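Local coordinates for glycosyl transferases group 1 family protein (Francisella tularensis subsp. tularensis, PDB 5I45), which probably transfers sugar units from an activated donor to an acceptor as a GT-B glycosyltransferase, of which this is the C-terminal domain, at residues Ser107-Leu112 against Met132-Ala137; Lys56-Trp61 against Met173-Ser178; Lys78-Lys83 against Ile93-Phe98. All coordinates share one frame; numbering follows the deposited sequence.

In the fold
The three contacts join different elements around one parallel sheet: interaction 1 the ends of helices 104-111 and 126-133, interaction 2 the turn after helix 44-57 and helix 164-176, interaction 3 helix 74-86 and strand 93-96. Interaction 1 is buried, nearest of the three to the chain's centre, with a thiol close to backbone carbonyls. The others are partly buried; two rings in interaction 2 and one in interaction 3 are set against aliphatic carbons beside a polar rim. Interaction 2 closes a long loop enclosing both others. Ala137 CB meets Leu174 CD1 at 4.1 Å between interactions 1 and 2, and Trp108 CZ2 meets Ile96 CD1 at 3.9 Å between interactions 1 and 3.

Interaction 1. Residues Ser107-Leu112 against Met132-Ala137; sequences SWYRAL and MASKCA
Cys136 and Tyr109 illustrate how a buried thiol can lie against the C-terminal end of a helix. Cys136 SG comes within 3.1 Å of Tyr109 O and, a little farther along, lies 3.5 Å from Leu112 O. The first of these oxygens already has a backbone partner, since Leu112 N donates to Tyr109 O over 3.2 Å. Cys136 carries its sulfur beside its own backbone N (chi1 -54°), a setting that directs SG at the C-terminal turn of helix 104-111 and the residue after it, near the plane of the Tyr109 ring and at its edge. Leu112 approaches the same sulfur with its CB, more loosely, at 4.5 Å.

Ser134 is the second point of meeting. Its OG is 3.4 Å from Tyr109 CB and oblique to the aromatic ring, while the hydroxyl itself is bonded back to Glu130 O within helix 126-133, so its polar need is met there and what it offers Tyr109 is packing. That helix finishes in a Schellman motif with Lys135, at positive phi, as the C-prime residue: Lys135 N reaches Met132 O at 3.0 Å and Cys136 N returns to Ala131 O. From this helix end the chain passes directly into strand 137-140, beside strand 114-117 in the parallel sheet of this Rossmann-like GT-B domain; Ala137 is bonded through its backbone to Asp113 and Val115. The Tyr109 ring, with CG opposite its carbonyl carbon (chi1 -73°), continues past both residues to stack with Phe35 and to pack on Pro127 and Ala131.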
loop_
_atom_site.group_PDB
_atom_site.type_symbol
_atom_site.label_atom_id
_atom_site.label_comp_id
_atom_site.label_asym_id
_atom_site.label_seq_id
_atom_site.Cartn_x
_atom_site.Cartn_y
_atom_site.Cartn_z
ATOM N N SER A 107 -7.422 2.079 -10.422
ATOM C CA SER A 107 -6.698 3.295 -10.765
ATOM C C SER A 107 -5.771 3.723 -9.637
ATOM O O SER A 107 -4.754 4.367 -9.895
ATOM C CB SER A 107 -7.648 4.470 -11.114
ATOM O OG SER A 107 -8.325 4.957 -9.993
ATOM N N TRP A 108 -6.152 3.440 -8.395
ATOM C CA TRP A 108 -5.274 3.782 -7.277
ATOM C C TRP A 108 -4.012 2.959 -7.305
ATOM O O TRP A 108 -2.934 3.482 -7.113
ATOM C CB TRP A 108 -5.969 3.650 -5.909
ATOM C CG TRP A 108 -6.667 4.887 -5.515
ATOM C CD1 TRP A 108 -8.002 5.117 -5.507
ATOM C CD2 TRP A 108 -6.048 6.110 -5.129
ATOM N NE1 TRP A 108 -8.261 6.389 -5.089
ATOM C CE2 TRP A 108 -7.076 7.030 -4.860
ATOM C CE3 TRP A 108 -4.722 6.510 -4.963
ATOM C CZ2 TRP A 108 -6.819 8.340 -4.445
ATOM C CZ3 TRP A 108 -4.476 7.816 -4.542
ATOM C CH2 TRP A 108 -5.504 8.688 -4.289
ATOM N N TYR A 109 -4.119 1.664 -7.578
ATOM C CA TYR A 109 -2.905 0.861 -7.670
ATOM C C TYR A 109 -1.970 1.442 -8.725
ATOM O O TYR A 109 -0.751 1.493 -8.521
ATOM C CB TYR A 109 -3.197 -0.595 -7.988
ATOM C CG TYR A 109 -3.780 -1.375 -6.844
ATOM C CD1 TYR A 109 -2.992 -1.739 -5.769
ATOM C CD2 TYR A 109 -5.107 -1.760 -6.835
ATOM C CE1 TYR A 109 -3.493 -2.497 -4.743
ATOM C CE2 TYR A 109 -5.618 -2.502 -5.787
ATOM C CZ TYR A 109 -4.794 -2.864 -4.759
ATOM O OH TYR A 109 -5.286 -3.614 -3.709
ATOM N N ARG A 110 -2.552 1.914 -9.824
ATOM C CA ARG A 110 -1.755 2.500 -10.915
ATOM C C ARG A 110 -1.046 3.795 -10.555
ATOM O O ARG A 110 -0.106 4.200 -11.233
ATOM C CB ARG A 110 -2.635 2.710 -12.154
ATOM C CG ARG A 110 -2.867 1.434 -12.910
ATOM C CD ARG A 110 -3.539 1.654 -14.253
ATOM N NE ARG A 110 -4.990 1.794 -14.164
ATOM C CZ ARG A 110 -5.844 0.774 -14.067
ATOM N NH1 ARG A 110 -5.399 -0.498 -13.995
ATOM N NH2 ARG A 110 -7.155 1.027 -14.022
ATOM N N ALA A 111 -1.500 4.456 -9.498
ATOM C CA ALA A 111 -0.916 5.708 -9.044
ATOM C C ALA A 111 0.141 5.517 -7.956
ATOM O O ALA A 111 0.845 6.475 -7.637
ATOM C CB ALA A 111 -2.003 6.643 -8.539
ATOM N N LEU A 112 0.248 4.301 -7.396
ATOM C CA LEU A 112 1.102 4.080 -6.219
ATOM C C LEU A 112 2.402 3.355 -6.504
ATOM O O LEU A 112 2.429 2.384 -7.259
ATOM C CB LEU A 112 0.317 3.240 -5.189
ATOM C CG LEU A 112 -0.915 3.934 -4.626
ATOM C CD1 LEU A 112 -1.794 2.925 -3.906
ATOM C CD2 LEU A 112 -0.570 5.129 -3.759
HETATM N N MSE A 132 0.848 -6.212 -7.079
HETATM C CA MSE A 132 1.923 -6.757 -7.898
HETATM C C MSE A 132 1.584 -6.754 -9.368
HETATM O O MSE A 132 2.439 -6.464 -10.200
HETATM C CB MSE A 132 2.258 -8.172 -7.400
HETATM C CG MSE A 132 2.843 -8.103 -5.981
HETATM SE SE MSE A 132 2.764 -9.804 -4.990
HETATM C CE MSE A 132 4.422 -10.645 -5.716
ATOM N N ALA A 133 0.340 -7.064 -9.700
ATOM C CA ALA A 133 -0.111 -7.011 -11.101
ATOM C C ALA A 133 -0.025 -5.588 -11.656
ATOM O O ALA A 133 0.091 -5.416 -12.876
ATOM C CB ALA A 133 -1.521 -7.568 -11.216
ATOM N N SER A 134 -0.082 -4.608 -10.764
ATOM C CA SER A 134 0.012 -3.223 -11.172
ATOM C C SER A 134 1.434 -2.682 -11.098
ATOM O O SER A 134 1.645 -1.503 -11.314
ATOM C CB SER A 134 -0.898 -2.362 -10.301
ATOM O OG SER A 134 -2.219 -2.891 -10.234
ATOM N N LYS A 135 2.395 -3.552 -10.791
ATOM C CA LYS A 135 3.787 -3.197 -10.660
ATOM C C LYS A 135 4.067 -2.208 -9.519
ATOM O O LYS A 135 4.961 -1.376 -9.575
ATOM C CB LYS A 135 4.394 -2.763 -12.008
ATOM C CG LYS A 135 5.810 -3.267 -12.224
ATOM C CD LYS A 135 6.380 -2.944 -13.593
ATOM C CE LYS A 135 5.743 -3.698 -14.757
ATOM N NZ LYS A 135 6.474 -3.396 -16.017
ATOM N N CYS A 136 3.303 -2.372 -8.454
ATOM C CA CYS A 136 3.588 -1.696 -7.165
ATOM C C CYS A 136 4.555 -2.580 -6.388
ATOM O O CYS A 136 4.453 -3.809 -6.435
ATOM C CB CYS A 136 2.328 -1.544 -6.326
ATOM S SG CYS A 136 0.960 -0.745 -7.122
ATOM N N ALA A 137 5.488 -1.995 -5.643
ATOM C CA ALA A 137 6.325 -2.788 -4.733
ATOM C C ALA A 137 5.496 -3.090 -3.496
ATOM O O ALA A 137 4.901 -2.155 -2.950
ATOM C CB ALA A 137 7.565 -2.009 -4.376
#

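Interaction 2. Residues Lys56-Trp61 against Met173-Ser178; sequences KKYPDW and MLISDS
Ile175 enters between two aromatic side chains, Tyr58 and Trp61; its CG2 meets both rings, while CG1 lies over Trp61. The CG2 methyl hangs over the Tyr58 ring, 3.5 Å from the centroid and 10° off the normal, a CH-pi contact placed over the middle of the face. CG1 does the same for Trp61, lying 3.7 Å from the centroid of the six-membered ring and only 5° off the normal. With CG1 beside the backbone N (chi1 -66°) and CG2 anti to it, the fork at CB is turned so that CG1 faces the indole and CG2 the phenol. CG2 also bears on the five-membered part of the indole, 3.4 Å from Trp61 NE1. A type I turn from Tyr58 to Trp61, closed by Trp61 N to Tyr58 O, brings the two aromatic residues to the same isoleucine; Trp61 is further stacked on Tyr30.

Toward the solvent the packing thins: on the far face of the Tyr58 ring lies the Lys57 CG methylene, offset toward the rim. Polar links take over from there. Tyr58 OH is bonded to Asp172, which also forms a salt bridge with Lys57, and accepts from a water at 2.9 Å. That water is placed to bridge to Ser176 OG, a link left doubtful by the two conformers of the serine. Overall the contact fastens helix 164-176 to the turn joining helix 44-57 to strand 61-66, the return of a beta-alpha-beta unit in a Rossmann-like GT-B domain.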
loop_
_atom_site.group_PDB
_atom_site.type_symbol
_atom_site.label_atom_id
_atom_site.label_comp_id
_atom_site.label_asym_id
_atom_site.label_seq_id
_atom_site.Cartn_x
_atom_site.Cartn_y
_atom_site.Cartn_z
ATOM N N LYS A 56 8.388 11.801 7.696
ATOM C CA LYS A 56 9.136 12.947 8.205
ATOM C C LYS A 56 10.437 13.079 7.416
ATOM O O LYS A 56 10.923 14.182 7.154
ATOM C CB LYS A 56 9.464 12.760 9.680
ATOM C CG LYS A 56 8.299 12.952 10.624
ATOM C CD LYS A 56 8.597 12.307 11.974
ATOM C CE LYS A 56 7.381 12.244 12.882
ATOM N NZ LYS A 56 7.192 13.510 13.636
ATOM N N LYS A 57 10.999 11.942 7.035
ATOM C CA LYS A 57 12.252 11.875 6.314
ATOM C C LYS A 57 12.163 12.177 4.797
ATOM O O LYS A 57 13.131 12.601 4.176
ATOM C CB LYS A 57 12.841 10.474 6.559
ATOM C CG LYS A 57 14.226 10.301 6.032
ATOM C CD LYS A 57 14.809 8.935 6.396
ATOM C CE LYS A 57 16.172 8.799 5.759
ATOM N NZ LYS A 57 16.678 7.396 5.907
ATOM N N TYR A 58 10.992 11.946 4.204
ATOM C CA TYR A 58 10.812 12.062 2.757
ATOM C C TYR A 58 9.637 12.945 2.345
ATOM O O TYR A 58 8.520 12.459 2.086
ATOM C CB TYR A 58 10.576 10.661 2.197
ATOM C CG TYR A 58 11.736 9.743 2.375
ATOM C CD1 TYR A 58 12.896 9.932 1.645
ATOM C CD2 TYR A 58 11.666 8.682 3.247
ATOM C CE1 TYR A 58 13.964 9.081 1.800
ATOM C CE2 TYR A 58 12.724 7.823 3.406
ATOM C CZ TYR A 58 13.877 8.017 2.682
ATOM O OH TYR A 58 14.927 7.124 2.846
ATOM N N PRO A 59 9.886 14.253 2.258
ATOM C CA PRO A 59 8.821 15.197 1.954
ATOM C C PRO A 59 8.041 15.010 0.661
ATOM O O PRO A 59 6.886 15.412 0.599
ATOM C CB PRO A 59 9.558 16.540 1.957
ATOM C CG PRO A 59 10.624 16.337 2.988
ATOM C CD PRO A 59 11.105 14.950 2.731
ATOM N N ASP A 60 8.624 14.369 -0.346
ATOM C CA ASP A 60 7.944 14.172 -1.629
ATOM C C ASP A 60 7.005 12.960 -1.671
ATOM O O ASP A 60 6.338 12.731 -2.665
ATOM C CB ASP A 60 8.966 13.990 -2.761
ATOM C CG ASP A 60 9.690 15.267 -3.134
ATOM O OD1 ASP A 60 9.146 16.382 -2.989
ATOM O OD2 ASP A 60 10.823 15.137 -3.638
ATOM N N TRP A 61 6.968 12.207 -0.569
ATOM C CA TRP A 61 6.172 10.997 -0.476
ATOM C C TRP A 61 4.931 11.223 0.346
ATOM O O TRP A 61 4.943 11.971 1.343
ATOM C CB TRP A 61 7.018 9.829 0.066
ATOM C CG TRP A 61 7.977 9.311 -0.996
ATOM C CD1 TRP A 61 9.099 9.942 -1.476
ATOM C CD2 TRP A 61 7.845 8.107 -1.764
ATOM N NE1 TRP A 61 9.667 9.204 -2.481
ATOM C CE2 TRP A 61 8.932 8.050 -2.645
ATOM C CE3 TRP A 61 6.905 7.059 -1.770
ATOM C CZ2 TRP A 61 9.103 6.989 -3.532
ATOM C CZ3 TRP A 61 7.089 6.013 -2.647
ATOM C CH2 TRP A 61 8.176 5.995 -3.524
HETATM N N MSE A 173 13.863 1.871 2.928
HETATM C CA MSE A 173 14.718 1.148 1.948
HETATM C C MSE A 173 14.237 1.233 0.518
HETATM O O MSE A 173 15.047 1.393 -0.403
HETATM C CB MSE A 173 14.779 -0.337 2.380
HETATM C CG MSE A 173 15.316 -1.321 1.311
HETATM SE SE MSE A 173 14.852 -3.239 1.582
HETATM C CE MSE A 173 15.106 -3.451 3.527
ATOM N N LEU A 174 12.932 1.082 0.305
ATOM C CA LEU A 174 12.349 1.175 -1.036
ATOM C C LEU A 174 12.326 2.595 -1.567
ATOM O O LEU A 174 12.462 2.798 -2.755
ATOM C CB LEU A 174 10.963 0.578 -1.078
ATOM C CG LEU A 174 10.887 -0.953 -0.887
ATOM C CD1 LEU A 174 9.454 -1.380 -0.765
ATOM C CD2 LEU A 174 11.516 -1.637 -2.084
ATOM N N ILE A 175 12.129 3.572 -0.698
ATOM C CA ILE A 175 12.124 4.960 -1.128
ATOM C C ILE A 175 13.548 5.417 -1.394
ATOM O O ILE A 175 13.787 6.155 -2.355
ATOM C CB ILE A 175 11.470 5.856 -0.082
ATOM C CG1 ILE A 175 9.989 5.514 0.026
ATOM C CG2 ILE A 175 11.680 7.315 -0.452
ATOM C CD1 ILE A 175 9.307 6.114 1.239
ATOM N N SER A 176 14.494 4.982 -0.582
ATOM C CA SER A 176 15.864 5.443 -0.749
ATOM C C SER A 176 16.663 4.795 -1.848
ATOM O O SER A 176 17.710 5.342 -2.241
ATOM C CB SER A 176 16.636 5.229 0.504
ATOM O OG SER A 176 17.937 5.667 0.263
ATOM N N ASP A 177 16.238 3.605 -2.271
ATOM C CA ASP A 177 16.879 2.894 -3.393
ATOM C C ASP A 177 15.865 2.578 -4.465
ATOM O O ASP A 177 15.261 1.541 -4.472
ATOM C CB ASP A 177 17.549 1.617 -2.842
ATOM C CG ASP A 177 18.435 0.923 -3.835
ATOM O OD1 ASP A 177 18.299 1.130 -5.061
ATOM O OD2 ASP A 177 19.293 0.124 -3.363
ATOM N N SER A 178 15.644 3.541 -5.341
ATOM C CA SER A 178 14.636 3.404 -6.379
ATOM C C SER A 178 14.952 2.279 -7.347
ATOM O O SER A 178 14.039 1.627 -7.833
ATOM C CB SER A 178 14.431 4.713 -7.125
ATOM O OG SER A 178 15.571 5.084 -7.834
HETATM O O HOH W 1 17.194 8.228 1.507
#

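Interaction 3. Residues Lys78-Lys83 against Ile93-Phe98; sequences KELEQK and IIFIGF
Phe95 meets Glu81 and Leu80 because its CG lies opposite the carbonyl carbon and beside the backbone N (chi1 -73°), sending the ring out from strand 93-96 toward helix 74-86. Glu81 likewise holds CG beside its backbone N (chi1 -69°): although its CB does not head for the strand, this brings the next carbon to the ring. The two meet there, with Glu81 CG 3.7 Å from Phe95 CE1 and 3.8 Å from Phe95 CD1. Farther along the ring, Leu80 CB comes obliquely to Phe95 CZ at 3.8 Å, so CZ reaches Leu80 CB while the CE1-CD1 side of the ring meets Glu81 CG.

Beyond CG the extended chain of the glutamate carries OE2 over one face of the phenyl ring, the carboxylate and ring planes standing almost perpendicular at 89°. Here the principle of the beta-alpha-beta crossover can be followed in detail: strand 61-66 leads into helix 74-86 and then into strand 93-96, the outermost strand on its side of the sheet within this chain. Phe95 also touches Val65 of the neighbouring strand, and Ile94 is bonded through its backbone to Ala63 and Val65.

Lys77, one turn before Glu81, forms a salt bridge with Glu81 OE2 and also packs on Phe95. An anionic oxygen above a pi face would by itself be poorly placed electrostatically; the ammonium group probably offsets that cost, leaving the CG methylene of Glu81 and Leu80 CB to make the apolar contact with the ring.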
loop_
_atom_site.group_PDB
_atom_site.type_symbol
_atom_site.label_atom_id
_atom_site.label_comp_id
_atom_site.label_asym_id
_atom_site.label_seq_id
_atom_site.Cartn_x
_atom_site.Cartn_y
_atom_site.Cartn_z
ATOM N N LYS A 78 -10.685 8.060 13.872
ATOM C CA LYS A 78 -10.438 9.382 14.468
ATOM C C LYS A 78 -9.091 9.445 15.207
ATOM O O LYS A 78 -8.355 10.450 15.121
ATOM C CB LYS A 78 -11.556 9.755 15.420
ATOM C CG LYS A 78 -12.770 10.376 14.756
ATOM C CD LYS A 78 -13.881 10.737 15.749
ATOM C CE LYS A 78 -13.402 11.380 17.053
ATOM N NZ LYS A 78 -12.916 10.432 18.127
ATOM N N GLU A 79 -8.765 8.367 15.928
ATOM C CA GLU A 79 -7.485 8.322 16.648
ATOM C C GLU A 79 -6.338 8.337 15.650
ATOM O O GLU A 79 -5.337 8.981 15.884
ATOM C CB GLU A 79 -7.402 7.100 17.577
ATOM C CG GLU A 79 -6.029 6.729 18.147
ATOM C CD GLU A 79 -5.469 7.641 19.244
ATOM O OE1 GLU A 79 -6.125 8.663 19.568
ATOM O OE2 GLU A 79 -4.352 7.337 19.807
ATOM N N LEU A 80 -6.459 7.591 14.554
ATOM C CA LEU A 80 -5.407 7.636 13.536
ATOM C C LEU A 80 -5.232 9.042 12.943
ATOM O O LEU A 80 -4.106 9.514 12.769
ATOM C CB LEU A 80 -5.697 6.627 12.444
ATOM C CG LEU A 80 -5.725 5.173 12.899
ATOM C CD1 LEU A 80 -6.014 4.327 11.663
ATOM C CD2 LEU A 80 -4.465 4.741 13.599
ATOM N N GLU A 81 -6.347 9.699 12.662
ATOM C CA GLU A 81 -6.293 11.080 12.126
ATOM C C GLU A 81 -5.617 12.018 13.111
ATOM O O GLU A 81 -4.823 12.869 12.703
ATOM C CB GLU A 81 -7.680 11.577 11.754
ATOM C CG GLU A 81 -8.249 10.864 10.547
ATOM C CD GLU A 81 -9.746 11.030 10.391
ATOM O OE1 GLU A 81 -10.448 11.370 11.369
ATOM O OE2 GLU A 81 -10.242 10.794 9.276
ATOM N N GLN A 82 -5.912 11.851 14.400
ATOM C CA GLN A 82 -5.242 12.623 15.449
ATOM C C GLN A 82 -3.761 12.379 15.493
ATOM O O GLN A 82 -2.987 13.321 15.680
ATOM C CB GLN A 82 -5.812 12.309 16.864
ATOM C CG GLN A 82 -5.035 12.898 18.064
ATOM C CD GLN A 82 -3.798 12.112 18.543
ATOM O OE1 GLN A 82 -2.779 12.721 18.917
ATOM N NE2 GLN A 82 -3.878 10.781 18.540
ATOM N N LYS A 83 -3.344 11.124 15.390
ATOM C CA LYS A 83 -1.916 10.809 15.428
ATOM C C LYS A 83 -1.201 11.551 14.305
ATOM O O LYS A 83 -0.135 12.099 14.488
ATOM C CB LYS A 83 -1.647 9.300 15.267
ATOM C CG LYS A 83 -1.980 8.409 16.437
ATOM C CD LYS A 83 -1.569 6.979 16.113
ATOM C CE LYS A 83 -1.986 6.007 17.187
ATOM N NZ LYS A 83 -1.318 6.274 18.478
ATOM N N ILE A 93 -0.230 12.317 4.886
ATOM C CA ILE A 93 -0.964 11.089 5.248
ATOM C C ILE A 93 -2.425 11.430 5.123
ATOM O O ILE A 93 -2.943 12.185 5.926
ATOM C CB ILE A 93 -0.613 10.569 6.639
ATOM C CG1 ILE A 93 0.899 10.356 6.725
ATOM C CG2 ILE A 93 -1.338 9.257 6.894
ATOM C CD1 ILE A 93 1.420 10.033 8.112
ATOM N N ILE A 94 -3.084 10.852 4.110
ATOM C CA ILE A 94 -4.428 11.242 3.636
ATOM C C ILE A 94 -5.404 10.064 3.624
ATOM O O ILE A 94 -5.094 9.015 3.056
ATOM C CB ILE A 94 -4.339 11.746 2.153
ATOM C CG1 ILE A 94 -3.250 12.818 1.958
ATOM C CG2 ILE A 94 -5.674 12.219 1.616
ATOM C CD1 ILE A 94 -3.543 14.137 2.597
ATOM N N PHE A 95 -6.570 10.231 4.231
ATOM C CA PHE A 95 -7.607 9.207 4.225
ATOM C C PHE A 95 -8.511 9.555 3.073
ATOM O O PHE A 95 -9.159 10.615 3.077
ATOM C CB PHE A 95 -8.368 9.257 5.550
ATOM C CG PHE A 95 -7.576 8.721 6.695
ATOM C CD1 PHE A 95 -6.654 9.516 7.371
ATOM C CD2 PHE A 95 -7.739 7.397 7.094
ATOM C CE1 PHE A 95 -5.910 8.979 8.423
ATOM C CE2 PHE A 95 -7.006 6.880 8.147
ATOM C CZ PHE A 95 -6.090 7.665 8.789
ATOM N N ILE A 96 -8.556 8.684 2.077
ATOM C CA ILE A 96 -9.359 8.934 0.868
ATOM C C ILE A 96 -10.821 8.596 1.110
ATOM O O ILE A 96 -11.142 7.670 1.824
ATOM C CB ILE A 96 -8.747 8.142 -0.314
ATOM C CG1 ILE A 96 -7.318 8.635 -0.574
ATOM C CG2 ILE A 96 -9.620 8.234 -1.571
ATOM C CD1 ILE A 96 -7.183 10.083 -0.977
ATOM N N GLY A 97 -11.711 9.397 0.537
ATOM C CA GLY A 97 -13.150 9.173 0.679
ATOM C C GLY A 97 -13.643 8.019 -0.179
ATOM O O GLY A 97 -13.066 7.729 -1.231
ATOM N N PHE A 98 -14.715 7.361 0.272
ATOM C CA PHE A 98 -15.317 6.239 -0.472
ATOM C C PHE A 98 -15.919 6.682 -1.801
ATOM O O PHE A 98 -16.507 7.755 -1.892
ATOM C CB PHE A 98 -16.391 5.535 0.386
ATOM C CG PHE A 98 -17.450 4.799 -0.412
ATOM C CD1 PHE A 98 -17.180 3.566 -0.998
ATOM C CD2 PHE A 98 -18.731 5.338 -0.553
ATOM C CE1 PHE A 98 -18.158 2.897 -1.728
ATOM C CE2 PHE A 98 -19.710 4.673 -1.279
ATOM C CZ PHE A 98 -19.425 3.453 -1.865
#